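Local coordinates for protein dihydroneopterin aldolase (Burkholderia thailandensis, PDB 3V9O) that belongs to the dihydroneopterin aldolase family, is modelled here as an assembly of four chains and binds guanine in the crystal, at residues N52-V57 against A113-T118. Residues are numbered along the deposited sequence; the frame is centred on the assembly and turned at random. Where two conformers were deposited one is given.
Sequences NVDLFV and AVRVST
R115, N52 and D54 dominate the pairing of two central antiparallel strands, and all three project from the same face of the sheet. R115 and D54 form a hydrogen-bonded pair, D54 N giving a 2.8 Å bond to R115 O and R115 N returning one to D54 O. Their side chains run alongside each other. The arginine starts extended, CG anti to the backbone N, then bends at chi3 (69°), which brings its guanidinium edge onto the carboxylate. R115 NE meets D54 OD2 at 2.5 Å, very short and nearly along the C-O axis of that oxygen, while R115 NH2 reaches the same atom in a weak, bent bond of 2.8 Å. The two planes stand 53° apart, and a single oxygen takes both N-H groups. Its partner OD1 turns to R24, and R115 NH1 to E133; this chain of alternating charges crosses all four strands and would probably keep D54 ionised. N52 and S117 are another hydrogen-bonded pair, both backbone bonds 3.0 Å between N and O; N52 CB lies 3.5 Å from S117 OG, and a water accepts from N52 ND2 and also hydrogen-bonds to S117 OG. N52 OD1 is held by N29 N. At the other end F56 CD1 lies 3.9 Å from A113 CB, and A113 O sits at the ring edge, in its plane. On the reverse face V114 CG2 packs 3.8 Å from L55 CD1 and also touches V53. Helices 76-87 and 94-106 cover that apolar face, whereas strands 22-34 and 127-137 flank the pair, completing the antiparallel sheet of the family's tunnelling fold (T-fold).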
loop_
_atom_site.group_PDB
_atom_site.type_symbol
_atom_site.label_atom_id
_atom_site.label_comp_id
_atom_site.label_asym_id
_atom_site.label_seq_id
_atom_site.Cartn_x
_atom_site.Cartn_y
_atom_site.Cartn_z
ATOM N N ASN A 52 -4.111 12.143 -6.546
ATOM C CA ASN A 52 -2.821 11.749 -5.990
ATOM C C ASN A 52 -1.847 11.630 -7.119
ATOM O O ASN A 52 -2.178 11.159 -8.211
ATOM C CB ASN A 52 -2.939 10.377 -5.261
ATOM C CG ASN A 52 -3.610 10.538 -3.944
ATOM O OD1 ASN A 52 -2.941 10.808 -2.965
ATOM N ND2 ASN A 52 -4.952 10.465 -3.899
ATOM N N VAL A 53 -0.602 12.086 -6.881
ATOM C CA VAL A 53 0.422 12.109 -7.958
ATOM C C VAL A 53 1.741 11.606 -7.374
ATOM O O VAL A 53 2.141 11.962 -6.251
ATOM C CB VAL A 53 0.678 13.541 -8.452
ATOM C CG1 VAL A 53 1.746 13.581 -9.592
ATOM C CG2 VAL A 53 -0.663 14.181 -8.961
ATOM N N ASP A 54 2.418 10.773 -8.173
ATOM C CA ASP A 54 3.797 10.311 -7.871
ATOM C C ASP A 54 4.616 10.675 -9.110
ATOM O O ASP A 54 4.274 10.353 -10.252
ATOM C CB ASP A 54 3.910 8.819 -7.640
ATOM C CG ASP A 54 3.199 8.334 -6.424
ATOM O OD1 ASP A 54 3.441 8.804 -5.321
ATOM O OD2 ASP A 54 2.415 7.383 -6.573
ATOM N N LEU A 55 5.702 11.432 -8.917
ATOM C CA LEU A 55 6.593 11.776 -10.001
ATOM C C LEU A 55 7.933 11.090 -9.748
ATOM O O LEU A 55 8.511 11.243 -8.650
ATOM C CB LEU A 55 6.693 13.321 -9.996
ATOM C CG LEU A 55 7.076 14.074 -11.212
ATOM C CD1 LEU A 55 6.010 13.774 -12.291
ATOM C CD2 LEU A 55 7.018 15.562 -10.840
ATOM N N PHE A 56 8.463 10.342 -10.707
ATOM C CA PHE A 56 9.778 9.647 -10.578
ATOM C C PHE A 56 10.803 10.432 -11.333
ATOM O O PHE A 56 10.653 10.596 -12.562
ATOM C CB PHE A 56 9.684 8.184 -11.003
ATOM C CG PHE A 56 8.668 7.439 -10.140
ATOM C CD1 PHE A 56 7.297 7.436 -10.443
ATOM C CD2 PHE A 56 9.157 6.779 -9.016
ATOM C CE1 PHE A 56 6.376 6.783 -9.569
ATOM C CE2 PHE A 56 8.265 6.109 -8.190
ATOM C CZ PHE A 56 6.908 6.106 -8.480
ATOM N N VAL A 57 11.793 10.952 -10.614
ATOM C CA VAL A 57 12.840 11.784 -11.209
ATOM C C VAL A 57 14.224 11.164 -10.906
ATOM O O VAL A 57 14.447 10.698 -9.759
ATOM C CB VAL A 57 12.703 13.260 -10.702
ATOM C CG1 VAL A 57 11.328 13.792 -11.049
ATOM C CG2 VAL A 57 12.876 13.358 -9.185
ATOM N N ALA A 113 8.866 8.990 -14.980
ATOM C CA ALA A 113 7.571 8.303 -14.905
ATOM C C ALA A 113 6.605 9.085 -14.049
ATOM O O ALA A 113 7.075 9.902 -13.207
ATOM C CB ALA A 113 7.710 6.899 -14.318
ATOM N N VAL A 114 5.324 8.832 -14.225
ATOM C CA VAL A 114 4.338 9.453 -13.352
ATOM C C VAL A 114 3.196 8.486 -13.073
ATOM O O VAL A 114 2.809 7.672 -13.937
ATOM C CB VAL A 114 3.901 10.804 -13.938
ATOM C CG1 VAL A 114 3.217 10.613 -15.257
ATOM C CG2 VAL A 114 2.986 11.559 -12.928
ATOM N N ARG A 115 2.677 8.538 -11.844
ATOM C CA ARG A 115 1.466 7.804 -11.476
ATOM C C ARG A 115 0.467 8.923 -11.130
ATOM O O ARG A 115 0.811 9.808 -10.299
ATOM C CB ARG A 115 1.669 6.880 -10.285
ATOM C CG ARG A 115 0.362 6.040 -9.988
ATOM C CD ARG A 115 0.518 5.157 -8.744
ATOM N NE ARG A 115 0.580 6.004 -7.527
ATOM C CZ ARG A 115 -0.473 6.513 -6.833
ATOM N NH1 ARG A 115 -1.752 6.314 -7.183
ATOM N NH2 ARG A 115 -0.228 7.264 -5.752
ATOM N N VAL A 116 -0.739 8.903 -11.670
ATOM C CA VAL A 116 -1.803 9.853 -11.326
ATOM C C VAL A 116 -3.079 9.076 -11.097
ATOM O O VAL A 116 -3.420 8.172 -11.854
ATOM C CB VAL A 116 -2.097 10.820 -12.451
ATOM C CG1 VAL A 116 -3.191 11.838 -11.998
ATOM C CG2 VAL A 116 -0.824 11.543 -12.882
ATOM N N SER A 117 -3.750 9.373 -9.986
ATOM C CA SER A 117 -5.111 8.885 -9.759
ATOM C C SER A 117 -6.022 10.080 -9.521
ATOM O O SER A 117 -5.652 11.078 -8.871
ATOM C CB SER A 117 -5.227 7.852 -8.617
ATOM O OG SER A 117 -4.919 8.449 -7.365
ATOM N N THR A 118 -7.234 9.947 -10.016
ATOM C CA THR A 118 -8.354 10.827 -9.641
ATOM C C THR A 118 -9.437 9.972 -9.027
ATOM O O THR A 118 -9.551 8.787 -9.350
ATOM C CB THR A 118 -8.940 11.611 -10.869
ATOM O OG1 THR A 118 -9.441 10.653 -11.813
ATOM C CG2 THR A 118 -7.807 12.436 -11.588
HETATM O O HOH W 1 -6.919 9.916 -6.021
#